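Local coordinates for protein lactococcus lactis MG1363 DpsA (Lactococcus lactis, PDB 1ZS3) that binds DNA and probably shields it under oxidative stress, as a Dps-family protein whose twelve ferritin-like subunits form a shell, at residues A[43-48]-A[120-125]; A[50-55]-A[59-64]; A[82-87]-A[139-144]; A[127-132]-A[146-151]. All coordinates share one frame; numbering follows the deposited sequence.

Contact 1. Residues A[43-48]-A[120-125]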
loop_
_atom_site.group_PDB
_atom_site.type_symbol
_atom_site.label_atom_id
_atom_site.label_comp_id
_atom_site.label_asym_id
_atom_site.label_seq_id
_atom_site.Cartn_x
_atom_site.Cartn_y
_atom_site.Cartn_z
ATOM N N ILE A 43 12.173 -25.778 16.310
ATOM C CA ILE A 43 11.209 -26.551 17.101
ATOM C C ILE A 43 11.254 -26.071 18.544
ATOM O O ILE A 43 10.242 -25.910 19.210
ATOM C CB ILE A 43 11.511 -28.070 17.015
ATOM C CG1 ILE A 43 11.786 -28.467 15.554
ATOM C CG2 ILE A 43 10.396 -28.863 17.691
ATOM C CD1 ILE A 43 10.860 -29.508 14.973
ATOM N N ARG A 44 12.443 -25.807 19.017
ATOM C CA ARG A 44 12.648 -25.331 20.367
ATOM C C ARG A 44 12.014 -23.980 20.586
ATOM O O ARG A 44 11.500 -23.713 21.669
ATOM C CB ARG A 44 14.161 -25.272 20.662
ATOM C CG ARG A 44 14.759 -26.544 21.280
ATOM C CD ARG A 44 14.865 -26.463 22.788
ATOM N NE ARG A 44 15.943 -25.543 23.177
ATOM C CZ ARG A 44 15.914 -24.724 24.231
ATOM N NH1 ARG A 44 14.867 -24.656 25.063
ATOM N NH2 ARG A 44 16.970 -23.956 24.433
ATOM N N LEU A 45 12.049 -23.134 19.552
ATOM C CA LEU A 45 11.529 -21.771 19.574
ATOM C C LEU A 45 10.080 -21.826 19.294
ATOM O O LEU A 45 9.346 -21.009 19.807
ATOM C CB LEU A 45 12.204 -20.894 18.507
ATOM C CG LEU A 45 13.647 -20.485 18.851
ATOM C CD1 LEU A 45 14.423 -20.081 17.642
ATOM C CD2 LEU A 45 13.669 -19.359 19.910
ATOM N N THR A 46 9.636 -22.769 18.455
ATOM C CA THR A 46 8.235 -23.094 18.341
ATOM C C THR A 46 7.626 -23.544 19.670
ATOM O O THR A 46 6.515 -23.124 20.027
ATOM C CB THR A 46 8.039 -24.194 17.329
ATOM O OG1 THR A 46 8.415 -23.727 16.025
ATOM C CG2 THR A 46 6.579 -24.541 17.178
ATOM N N GLN A 47 8.318 -24.406 20.418
ATOM C CA GLN A 47 7.831 -24.805 21.742
ATOM C C GLN A 47 7.729 -23.598 22.674
ATOM O O GLN A 47 6.681 -23.383 23.288
ATOM C CB GLN A 47 8.766 -25.859 22.358
ATOM C CG GLN A 47 8.566 -26.077 23.886
ATOM C CD GLN A 47 9.440 -27.176 24.448
ATOM O OE1 GLN A 47 10.617 -26.940 24.741
ATOM N NE2 GLN A 47 8.872 -28.371 24.598
ATOM N N ALA A 48 8.804 -22.837 22.793
ATOM C CA ALA A 48 8.840 -21.668 23.687
ATOM C C ALA A 48 7.827 -20.568 23.268
ATOM O O ALA A 48 7.268 -19.862 24.099
ATOM C CB ALA A 48 10.285 -21.113 23.771
ATOM N N VAL A 120 22.516 -19.446 25.096
ATOM C CA VAL A 120 23.520 -20.536 25.062
ATOM C C VAL A 120 23.423 -21.313 23.758
ATOM O O VAL A 120 24.394 -21.399 23.028
ATOM C CB VAL A 120 23.353 -21.505 26.311
ATOM C CG1 VAL A 120 24.123 -22.787 26.140
ATOM C CG2 VAL A 120 23.796 -20.770 27.593
ATOM N N ASP A 121 22.252 -21.867 23.454
ATOM C CA ASP A 121 21.956 -22.392 22.131
ATOM C C ASP A 121 22.606 -21.584 20.978
ATOM O O ASP A 121 23.275 -22.167 20.125
ATOM C CB ASP A 121 20.435 -22.409 21.931
ATOM C CG ASP A 121 19.817 -23.733 22.245
ATOM O OD1 ASP A 121 18.762 -24.111 21.689
ATOM O OD2 ASP A 121 20.323 -24.482 23.068
ATOM N N PHE A 122 22.392 -20.260 20.935
ATOM C CA PHE A 122 22.807 -19.420 19.790
ATOM C C PHE A 122 24.290 -19.175 19.797
ATOM O O PHE A 122 24.879 -19.021 18.752
ATOM C CB PHE A 122 22.031 -18.099 19.751
ATOM C CG PHE A 122 20.738 -18.196 19.018
ATOM C CD1 PHE A 122 19.577 -18.541 19.670
ATOM C CD2 PHE A 122 20.680 -17.958 17.676
ATOM C CE1 PHE A 122 18.390 -18.659 18.994
ATOM C CE2 PHE A 122 19.474 -18.075 16.993
ATOM C CZ PHE A 122 18.338 -18.433 17.663
ATOM N N GLN A 123 24.899 -19.132 20.974
ATOM C CA GLN A 123 26.346 -18.963 21.114
ATOM C C GLN A 123 26.940 -20.212 20.541
ATOM O O GLN A 123 27.990 -20.174 19.941
ATOM C CB GLN A 123 26.750 -18.850 22.589
ATOM C CG GLN A 123 27.514 -17.575 23.012
ATOM C CD GLN A 123 27.347 -17.185 24.508
ATOM O OE1 GLN A 123 28.073 -16.304 25.007
ATOM N NE2 GLN A 123 26.394 -17.813 25.198
ATOM N N ALA A 124 26.212 -21.324 20.712
ATOM C CA ALA A 124 26.679 -22.644 20.240
ATOM C C ALA A 124 26.540 -22.746 18.761
ATOM O O ALA A 124 27.432 -23.274 18.118
ATOM C CB ALA A 124 25.951 -23.804 20.935
ATOM N N GLN A 125 25.467 -22.220 18.166
ATOM C CA GLN A 125 25.333 -22.269 16.706
ATOM C C GLN A 125 26.501 -21.527 16.031
ATOM O O GLN A 125 26.883 -21.898 14.903
ATOM C CB GLN A 125 24.030 -21.630 16.177
ATOM C CG GLN A 125 22.725 -22.191 16.752
ATOM C CD GLN A 125 21.537 -21.722 15.986
ATOM O OE1 GLN A 125 21.645 -21.423 14.812
ATOM N NE2 GLN A 125 20.401 -21.619 16.650
#

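Contact 2. Residues A[50-55]-A[59-64]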
loop_
_atom_site.group_PDB
_atom_site.type_symbol
_atom_site.label_atom_id
_atom_site.label_comp_id
_atom_site.label_asym_id
_atom_site.label_seq_id
_atom_site.Cartn_x
_atom_site.Cartn_y
_atom_site.Cartn_z
ATOM N N ILE A 50 5.083 -21.047 22.220
ATOM C CA ILE A 50 3.785 -21.560 22.618
ATOM C C ILE A 50 3.520 -21.569 24.130
ATOM O O ILE A 50 2.406 -21.303 24.540
ATOM C CB ILE A 50 3.559 -22.963 22.018
ATOM C CG1 ILE A 50 3.234 -22.848 20.545
ATOM C CG2 ILE A 50 2.423 -23.705 22.713
ATOM C CD1 ILE A 50 3.066 -24.139 19.861
ATOM N N TYR A 51 4.539 -21.831 24.924
ATOM C CA TYR A 51 4.323 -22.074 26.384
ATOM C C TYR A 51 4.843 -20.958 27.262
ATOM O O TYR A 51 4.614 -20.976 28.457
ATOM C CB TYR A 51 4.980 -23.410 26.841
ATOM C CG TYR A 51 4.192 -24.656 26.429
ATOM C CD1 TYR A 51 3.005 -24.959 27.051
ATOM C CD2 TYR A 51 4.624 -25.489 25.389
ATOM C CE1 TYR A 51 2.270 -26.066 26.694
ATOM C CE2 TYR A 51 3.894 -26.599 25.012
ATOM C CZ TYR A 51 2.709 -26.881 25.676
ATOM O OH TYR A 51 1.955 -27.975 25.329
ATOM N N ALA A 52 5.570 -20.016 26.709
ATOM C CA ALA A 52 6.016 -18.863 27.468
ATOM C C ALA A 52 4.809 -18.061 27.906
ATOM O O ALA A 52 3.769 -18.101 27.276
ATOM C CB ALA A 52 6.985 -18.018 26.656
ATOM N N LYS A 53 4.886 -17.385 29.039
ATOM C CA LYS A 53 3.715 -16.704 29.598
ATOM C C LYS A 53 3.471 -15.333 28.924
ATOM O O LYS A 53 2.418 -15.123 28.287
ATOM C CB LYS A 53 3.889 -16.585 31.118
ATOM C CG LYS A 53 4.286 -17.890 31.879
ATOM C CD LYS A 53 3.405 -19.154 31.607
ATOM C CE LYS A 53 4.004 -20.420 32.278
ATOM N NZ LYS A 53 4.434 -21.516 31.310
ATOM N N SER A 54 4.468 -14.416 29.006
ATOM C CA SER A 54 4.387 -13.057 28.451
ATOM C C SER A 54 4.087 -13.137 26.988
ATOM O O SER A 54 4.876 -13.719 26.238
ATOM C CB SER A 54 5.720 -12.348 28.651
ATOM O OG SER A 54 5.819 -11.197 27.846
ATOM N N PRO A 55 2.958 -12.575 26.554
ATOM C CA PRO A 55 2.592 -12.679 25.137
ATOM C C PRO A 55 3.567 -11.850 24.260
ATOM O O PRO A 55 3.651 -12.117 23.080
ATOM C CB PRO A 55 1.148 -12.145 25.086
ATOM C CG PRO A 55 0.991 -11.287 26.285
ATOM C CD PRO A 55 1.985 -11.770 27.323
ATOM N N GLU A 59 5.469 -13.534 20.878
ATOM C CA GLU A 59 5.414 -12.998 19.519
ATOM C C GLU A 59 6.830 -12.905 18.974
ATOM O O GLU A 59 7.081 -13.243 17.815
ATOM C CB GLU A 59 4.756 -11.625 19.524
ATOM C CG GLU A 59 4.118 -11.177 18.182
ATOM C CD GLU A 59 3.980 -9.635 18.034
ATOM O OE1 GLU A 59 5.008 -8.903 17.863
ATOM O OE2 GLU A 59 2.799 -9.168 18.065
ATOM N N TYR A 60 7.755 -12.528 19.861
ATOM C CA TYR A 60 9.162 -12.348 19.546
ATOM C C TYR A 60 9.835 -13.668 19.246
ATOM O O TYR A 60 10.602 -13.795 18.291
ATOM C CB TYR A 60 9.895 -11.675 20.731
ATOM C CG TYR A 60 11.312 -11.343 20.419
ATOM C CD1 TYR A 60 11.675 -10.833 19.149
ATOM C CD2 TYR A 60 12.320 -11.603 21.335
ATOM C CE1 TYR A 60 13.017 -10.553 18.811
ATOM C CE2 TYR A 60 13.702 -11.306 21.018
ATOM C CZ TYR A 60 14.032 -10.781 19.739
ATOM O OH TYR A 60 15.342 -10.480 19.372
ATOM N N LEU A 61 9.575 -14.699 20.059
ATOM C CA LEU A 61 10.193 -16.009 19.887
ATOM C C LEU A 61 9.694 -16.684 18.632
ATOM O O LEU A 61 10.471 -17.321 17.970
ATOM C CB LEU A 61 9.973 -16.909 21.110
ATOM C CG LEU A 61 10.607 -16.431 22.434
ATOM C CD1 LEU A 61 9.949 -17.196 23.593
ATOM C CD2 LEU A 61 12.106 -16.614 22.512
ATOM N N ARG A 62 8.404 -16.513 18.310
ATOM C CA ARG A 62 7.800 -17.037 17.069
ATOM C C ARG A 62 8.393 -16.376 15.838
ATOM O O ARG A 62 8.367 -16.941 14.752
ATOM C CB ARG A 62 6.297 -16.768 17.027
ATOM C CG ARG A 62 5.476 -17.668 17.908
ATOM C CD ARG A 62 3.980 -17.643 17.694
ATOM N NE ARG A 62 3.301 -18.066 18.904
ATOM C CZ ARG A 62 2.049 -18.426 18.980
ATOM N NH1 ARG A 62 1.258 -18.408 17.902
ATOM N NH2 ARG A 62 1.529 -18.807 20.131
ATOM N N GLU A 63 8.865 -15.155 16.016
ATOM C CA GLU A 63 9.550 -14.402 14.951
ATOM C C GLU A 63 10.903 -15.029 14.681
ATOM O O GLU A 63 11.264 -15.270 13.536
ATOM C CB GLU A 63 9.674 -12.911 15.280
ATOM C CG GLU A 63 8.877 -12.007 14.338
ATOM C CD GLU A 63 9.679 -10.726 14.032
ATOM O OE1 GLU A 63 10.393 -10.720 12.970
ATOM O OE2 GLU A 63 9.607 -9.724 14.848
ATOM N N ILE A 64 11.634 -15.331 15.750
ATOM C CA ILE A 64 12.921 -15.991 15.638
ATOM C C ILE A 64 12.782 -17.396 15.004
ATOM O O ILE A 64 13.653 -17.789 14.272
ATOM C CB ILE A 64 13.650 -16.041 16.988
ATOM C CG1 ILE A 64 13.911 -14.614 17.499
ATOM C CG2 ILE A 64 14.988 -16.794 16.880
ATOM C CD1 ILE A 64 14.180 -14.523 18.934
#

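Contact 3. Residues A[82-87]-A[139-144]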
loop_
_atom_site.group_PDB
_atom_site.type_symbol
_atom_site.label_atom_id
_atom_site.label_comp_id
_atom_site.label_asym_id
_atom_site.label_seq_id
_atom_site.Cartn_x
_atom_site.Cartn_y
_atom_site.Cartn_z
ATOM N N GLU A 82 25.269 -24.155 -5.657
ATOM C CA GLU A 82 26.646 -24.561 -5.848
ATOM C C GLU A 82 26.796 -26.076 -5.813
ATOM O O GLU A 82 27.860 -26.614 -5.616
ATOM C CB GLU A 82 27.543 -23.877 -4.814
ATOM C CG GLU A 82 28.838 -23.383 -5.470
ATOM C CD GLU A 82 29.037 -21.906 -5.382
ATOM O OE1 GLU A 82 30.064 -21.379 -5.833
ATOM O OE2 GLU A 82 28.189 -21.267 -4.787
ATOM N N ASN A 83 25.695 -26.792 -6.085
ATOM C CA ASN A 83 25.672 -28.244 -6.238
ATOM C C ASN A 83 26.156 -29.014 -5.002
ATOM O O ASN A 83 27.017 -29.885 -5.100
ATOM C CB ASN A 83 26.444 -28.663 -7.508
ATOM C CG ASN A 83 26.252 -30.120 -7.882
ATOM O OD1 ASN A 83 27.178 -30.732 -8.383
ATOM N ND2 ASN A 83 25.068 -30.702 -7.637
ATOM N N GLU A 84 25.572 -28.699 -3.857
ATOM C CA GLU A 84 25.806 -29.479 -2.677
ATOM C C GLU A 84 24.463 -30.060 -2.329
ATOM O O GLU A 84 23.451 -29.889 -3.048
ATOM C CB GLU A 84 26.374 -28.654 -1.504
ATOM C CG GLU A 84 27.823 -28.149 -1.670
ATOM C CD GLU A 84 28.841 -29.273 -1.813
ATOM O OE1 GLU A 84 28.867 -30.198 -0.964
ATOM O OE2 GLU A 84 29.613 -29.236 -2.798
ATOM N N ILE A 85 24.496 -30.770 -1.213
ATOM C CA ILE A 85 23.427 -31.569 -0.711
ATOM C C ILE A 85 23.176 -31.151 0.711
ATOM O O ILE A 85 24.039 -30.578 1.399
ATOM C CB ILE A 85 23.826 -33.079 -0.817
ATOM C CG1 ILE A 85 22.983 -33.772 -1.902
ATOM C CG2 ILE A 85 23.748 -33.816 0.531
ATOM C CD1 ILE A 85 23.409 -33.477 -3.347
ATOM N N VAL A 86 21.955 -31.402 1.123
ATOM C CA VAL A 86 21.395 -30.730 2.273
ATOM C C VAL A 86 20.609 -31.720 3.122
ATOM O O VAL A 86 19.865 -32.554 2.587
ATOM C CB VAL A 86 20.554 -29.526 1.758
ATOM C CG1 VAL A 86 19.272 -29.326 2.532
ATOM C CG2 VAL A 86 21.407 -28.263 1.782
ATOM N N PRO A 87 20.778 -31.652 4.434
ATOM C CA PRO A 87 19.962 -32.464 5.338
ATOM C C PRO A 87 18.498 -32.137 5.185
ATOM O O PRO A 87 18.213 -30.946 5.185
ATOM C CB PRO A 87 20.440 -32.046 6.719
ATOM C CG PRO A 87 21.776 -31.389 6.503
ATOM C CD PRO A 87 21.803 -30.869 5.141
ATOM N N GLU A 139 36.829 -22.135 -0.414
ATOM C CA GLU A 139 36.263 -22.882 -1.537
ATOM C C GLU A 139 35.830 -21.956 -2.686
ATOM O O GLU A 139 35.422 -22.467 -3.730
ATOM C CB GLU A 139 35.106 -23.781 -1.048
ATOM C CG GLU A 139 35.625 -25.025 -0.330
ATOM C CD GLU A 139 34.563 -25.913 0.270
ATOM O OE1 GLU A 139 34.902 -26.494 1.327
ATOM O OE2 GLU A 139 33.424 -26.066 -0.279
ATOM N N GLU A 140 35.905 -20.648 -2.470
ATOM C CA GLU A 140 35.376 -19.646 -3.412
ATOM C C GLU A 140 33.910 -19.916 -3.803
ATOM O O GLU A 140 33.529 -19.817 -4.972
ATOM C CB GLU A 140 36.218 -19.584 -4.695
ATOM C CG GLU A 140 37.680 -19.272 -4.476
ATOM C CD GLU A 140 38.452 -19.381 -5.790
ATOM O OE1 GLU A 140 37.820 -19.694 -6.842
ATOM O OE2 GLU A 140 39.684 -19.192 -5.790
ATOM N N LYS A 141 33.106 -20.238 -2.801
ATOM C CA LYS A 141 31.676 -20.214 -2.954
ATOM C C LYS A 141 31.145 -18.885 -2.465
ATOM O O LYS A 141 30.517 -18.820 -1.438
ATOM C CB LYS A 141 31.092 -21.377 -2.180
ATOM C CG LYS A 141 31.547 -22.739 -2.714
ATOM C CD LYS A 141 30.705 -23.905 -2.160
ATOM C CE LYS A 141 31.009 -25.237 -2.883
ATOM N NZ LYS A 141 32.487 -25.553 -2.742
ATOM N N PHE A 142 31.366 -17.820 -3.226
ATOM C CA PHE A 142 31.246 -16.451 -2.669
ATOM C C PHE A 142 29.841 -16.036 -2.193
ATOM O O PHE A 142 29.710 -15.347 -1.191
ATOM C CB PHE A 142 31.697 -15.384 -3.643
ATOM C CG PHE A 142 32.908 -15.727 -4.412
ATOM C CD1 PHE A 142 32.798 -16.181 -5.733
ATOM C CD2 PHE A 142 34.159 -15.536 -3.877
ATOM C CE1 PHE A 142 33.904 -16.442 -6.479
ATOM C CE2 PHE A 142 35.273 -15.808 -4.630
ATOM C CZ PHE A 142 35.135 -16.255 -5.933
ATOM N N ALA A 143 28.809 -16.378 -2.964
ATOM C CA ALA A 143 27.425 -16.018 -2.613
ATOM C C ALA A 143 27.054 -16.719 -1.325
ATOM O O ALA A 143 26.462 -16.123 -0.449
ATOM C CB ALA A 143 26.449 -16.367 -3.727
ATOM N N LEU A 144 27.402 -17.981 -1.210
ATOM C CA LEU A 144 27.140 -18.743 -0.007
ATOM C C LEU A 144 27.812 -18.076 1.180
ATOM O O LEU A 144 27.248 -17.959 2.241
ATOM C CB LEU A 144 27.687 -20.148 -0.158
ATOM C CG LEU A 144 27.479 -21.117 1.010
ATOM C CD1 LEU A 144 26.040 -21.438 1.181
ATOM C CD2 LEU A 144 28.267 -22.382 0.774
HETATM O O HOH W 1 28.477 -18.833 -3.924
#

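Contact 4. Residues A[127-132]-A[146-151]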
loop_
_atom_site.group_PDB
_atom_site.type_symbol
_atom_site.label_atom_id
_atom_site.label_comp_id
_atom_site.label_asym_id
_atom_site.label_seq_id
_atom_site.Cartn_x
_atom_site.Cartn_y
_atom_site.Cartn_z
ATOM N N MET A 127 29.843 -21.303 16.778
ATOM C CA MET A 127 31.105 -22.059 16.605
ATOM C C MET A 127 31.166 -22.724 15.236
ATOM O O MET A 127 32.234 -22.758 14.638
ATOM C CB MET A 127 31.262 -23.158 17.681
ATOM C CG MET A 127 31.637 -22.679 19.107
ATOM S SD MET A 127 31.017 -23.867 20.373
ATOM C CE MET A 127 30.253 -22.707 21.748
ATOM N N PHE A 128 30.025 -23.217 14.753
ATOM C CA PHE A 128 29.914 -23.905 13.478
ATOM C C PHE A 128 29.745 -22.984 12.259
ATOM O O PHE A 128 30.154 -23.353 11.155
ATOM C CB PHE A 128 28.730 -24.863 13.539
ATOM C CG PHE A 128 28.882 -25.966 14.539
ATOM C CD1 PHE A 128 28.782 -25.717 15.903
ATOM C CD2 PHE A 128 29.145 -27.271 14.116
ATOM C CE1 PHE A 128 28.924 -26.741 16.822
ATOM C CE2 PHE A 128 29.284 -28.285 15.038
ATOM C CZ PHE A 128 29.168 -28.024 16.393
ATOM N N ILE A 129 29.059 -21.849 12.455
ATOM C CA ILE A 129 28.788 -20.889 11.386
ATOM C C ILE A 129 30.100 -20.238 11.027
ATOM O O ILE A 129 30.434 -20.154 9.863
ATOM C CB ILE A 129 27.701 -19.890 11.883
ATOM C CG1 ILE A 129 26.313 -20.541 11.772
ATOM C CG2 ILE A 129 27.748 -18.615 11.150
ATOM C CD1 ILE A 129 25.223 -19.952 12.690
ATOM N N THR A 130 30.790 -19.775 12.061
ATOM C CA THR A 130 32.134 -19.212 11.962
ATOM C C THR A 130 33.023 -20.010 11.012
ATOM O O THR A 130 33.646 -19.448 10.113
ATOM C CB THR A 130 32.734 -19.090 13.372
ATOM O OG1 THR A 130 32.394 -17.802 13.913
ATOM C CG2 THR A 130 34.240 -19.097 13.383
ATOM N N ARG A 131 33.045 -21.315 11.220
ATOM C CA ARG A 131 33.856 -22.223 10.441
ATOM C C ARG A 131 33.333 -22.306 9.021
ATOM O O ARG A 131 34.111 -22.310 8.083
ATOM C CB ARG A 131 33.896 -23.617 11.103
ATOM C CG ARG A 131 34.766 -23.664 12.369
ATOM C CD ARG A 131 35.101 -25.087 12.882
ATOM N NE ARG A 131 34.338 -25.415 14.101
ATOM C CZ ARG A 131 34.307 -26.622 14.689
ATOM N NH1 ARG A 131 33.582 -26.786 15.801
ATOM N NH2 ARG A 131 34.980 -27.653 14.162
ATOM N N ALA A 132 32.017 -22.371 8.843
ATOM C CA ALA A 132 31.460 -22.478 7.513
ATOM C C ALA A 132 31.732 -21.186 6.664
ATOM O O ALA A 132 31.836 -21.244 5.443
ATOM C CB ALA A 132 29.996 -22.769 7.579
ATOM N N ALA A 146 28.499 -15.024 1.690
ATOM C CA ALA A 146 27.735 -13.837 2.027
ATOM C C ALA A 146 26.467 -14.173 2.834
ATOM O O ALA A 146 26.184 -13.520 3.849
ATOM C CB ALA A 146 27.373 -13.094 0.777
ATOM N N GLY A 147 25.696 -15.167 2.373
ATOM C CA GLY A 147 24.521 -15.646 3.093
ATOM C C GLY A 147 24.866 -16.084 4.514
ATOM O O GLY A 147 24.142 -15.811 5.440
ATOM N N VAL A 148 25.982 -16.749 4.708
ATOM C CA VAL A 148 26.319 -17.295 6.008
ATOM C C VAL A 148 26.823 -16.193 6.935
ATOM O O VAL A 148 26.696 -16.302 8.145
ATOM C CB VAL A 148 27.359 -18.427 5.870
ATOM C CG1 VAL A 148 27.973 -18.801 7.206
ATOM C CG2 VAL A 148 26.733 -19.633 5.299
ATOM N N VAL A 149 27.348 -15.116 6.360
ATOM C CA VAL A 149 27.739 -13.969 7.149
ATOM C C VAL A 149 26.475 -13.305 7.691
ATOM O O VAL A 149 26.406 -12.844 8.831
ATOM C CB VAL A 149 28.601 -12.977 6.334
ATOM C CG1 VAL A 149 28.737 -11.645 7.063
ATOM C CG2 VAL A 149 29.993 -13.560 6.029
ATOM N N GLU A 150 25.441 -13.259 6.880
ATOM C CA GLU A 150 24.224 -12.644 7.308
ATOM C C GLU A 150 23.791 -13.361 8.567
ATOM O O GLU A 150 23.516 -12.715 9.558
ATOM C CB GLU A 150 23.182 -12.744 6.222
ATOM C CG GLU A 150 22.942 -11.447 5.448
ATOM C CD GLU A 150 21.870 -11.646 4.389
ATOM O OE1 GLU A 150 20.668 -11.859 4.761
ATOM O OE2 GLU A 150 22.263 -11.669 3.195
ATOM N N LEU A 151 23.764 -14.694 8.523
ATOM C CA LEU A 151 23.297 -15.525 9.631
ATOM C C LEU A 151 24.113 -15.321 10.912
ATOM O O LEU A 151 23.545 -15.209 12.009
ATOM C CB LEU A 151 23.360 -16.981 9.198
ATOM C CG LEU A 151 22.964 -18.033 10.217
ATOM C CD1 LEU A 151 21.643 -17.712 10.874
ATOM C CD2 LEU A 151 22.887 -19.386 9.546
#

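Contact 1. Residues A[43-48]-A[120-125]
Arg44 and Asp121 reach toward each other from opposite sides of the gap between helix 27-51 and helix 111-138, which at this level measures 9.9 Å from Arg44 CA to Asp121 CA. The polar part of the contact is one long salt bridge. Asp121 OD1 lies at the edge of the guanidinium, near its plane, 3.3 Å from Arg44 NH2, with Arg44 NE also directed at it. Both bonds are weak, and at that edge the carboxylate plane is turned nearly perpendicular to the guanidinium, 84° apart. The position of OD1 is itself doubtful, which makes the bond lengths uncertain. Arg44 bends at its second and third side-chain torsions, and its stronger polar partner is Ser117 OG, which takes a hydrogen bond from NH2; Phe118 adds a cation-pi contact.

The apolar part is a single touch at a ring edge, Leu45 CD1 to Phe122 CZ at 4.2 Å. One face of that ring carries Gln125 NE2, offset toward the rim; this amide is held by Glu41 and Glu68. Around the contact, Ile64 of helix 55-81 packs on both Leu45 and Phe122, while Asn155 and Ile159 of helix 142-165 also meet Phe122, placing it where all four long helices converge.

Contact 2. Residues A[50-55]-A[59-64]
Ala52 and Leu61 point their CB atoms at each other across the turn that joins helix 27-51 to helix 55-81, and Leu61 CD1 comes to rest 4.3 Å from Ala52 CB. This is a methyl-on-methyl touch on the buried side of the hairpin, where Leu61 also packs on Leu45 and Ala48.

Arg62 approaches differently. Its chain is nearly straight from CB outward (chi2 -168°, chi3 -156°), which carries the guanidinium alongside the last turn of the first helix. There NH2 passes 4.4 Å from Ile50 CG1, and the group is met obliquely by Ile50 CA. The contact with Ile50 is thus mere packing; the polar partners of Arg62 include Gly49 O, which takes NE, and Asp77 of a second subunit, which makes a salt bridge with NH2. The CB of Ile50 leaves the backbone pointing away from 59-64, yet CG1 still meets NH2, and CG2 lies over one face of the Tyr51 ring, toward its rim.

At the turn itself the link is through backbone. Glu59 N donates to Pro55 O at 3.2 Å, with an N-H...O angle of 149°, a first-turn helical bond whose donor is tilted from the carbonyl plane. Ser54 sits at the N-cap, its OG weakly bonded to the backbone N of Val56 and Lys57, and Lys53 curls back to place NZ 2.9 Å from Tyr51 O. A short, capped connection between two antiparallel helices, as here, marks the first of the two helical hairpins of a ferritin-like four-helix bundle.

Contact 3. Residues A[82-87]-A[139-144]
Glu82 lays its side chain obliquely over that of Lys141, and this crossing is the tight part of the contact. The carbon chains touch with Glu82 CG 3.8 Å from Lys141 CD, while the carboxylate rides above the root of the lysine, its OE1 3.5 Å from Lys141 CA. These two opposite charges do not meet: Glu82 OE1 and Lys141 NZ stay 5.7 Å apart. OE1 instead accepts a hydrogen bond from Tyr152 of a neighbouring subunit. OE2 receives one from a water at 2.6 Å, and that water in turn accepts from Leu144 N at 3.0 Å, so the glutamate reaches the first turn of helix 142-165 through a single bridge.

Within 139-144 the lysine is also firmly held: its last torsion (chi4 58°) swings NZ onto Glu139, where OE2 offers its anti lone pair in a salt bridge of 2.7 Å, while Glu139 OE1 accepts from Ala27 N. An alanine in place of Lys141 removes the chain under Glu82 and would probably leave Glu139 OE2 without its charge partner and Glu82 freer to turn. The loose side is Glu84, its OE2 4.2 Å from Lys141 CE. With three glutamates close to one lysine, their negative charge may be offset by Lys141 and the helix end reached through water, while Glu140, in a Schellman motif, pairs with Lys134 of the same neighbouring subunit.

Contact 4. Residues A[127-132]-A[146-151]
With chi1 at -79°, Ile129 sets CG2 opposite its backbone N and leaves CG1 beside that N, and these two branches part to meet different residues of helix 146-151. The CG2 branch slants against Val148 and touches its CG1 at 4.0 Å; the valine, at chi1 167°, turns that same methyl across to the backbone of the other helix, 3.9 Å from Ile129 O. The longer branch ends in CD1, which meets Leu151 at about a right angle, 3.9 Å from CG. Ala132 closes one flank more distantly, its CB 4.5 Å from Val148 CG1. The short segments run antiparallel at 155°, their axes 9.5 Å apart, as expected of consecutive helices in the second hairpin of a ferritin-like four-helix bundle. Ile129 touches both partners across this apolar seam, and a glycine in its place would probably leave a gap facing both Val148 and Leu151. The other pair of long helices closes over the seam: Leu31 of helix 27-51 packs on Ala132 and Val148, and Val34 on Ile129, while Tyr71 and Ile75 of helix 55-81 lie against Leu151.

How the contacts relate
Contacts 1 and 4 are buried, contact 2 is partly so, and contact 3 lies at the surface. The chemistry follows this order only in part: contact 4 is wholly apolar, yet contact 1, equally buried, mixes a weak salt bridge with a hydrocarbon touch. Contact 2 combines a backbone helical bond and a serine N-cap with packing, and contact 3 joins aliphatic packing to a water bridge, with its salt bridge inside one segment. Helix 27-51 serves contacts 1 and 2, which meet directly through Leu45 and Ile64; helix 111-138 serves contacts 1 and 4, and helix 142-165 contacts 3 and 4. Contacts 2 and 3, about 33 Å apart between centres, both touch the second subunit.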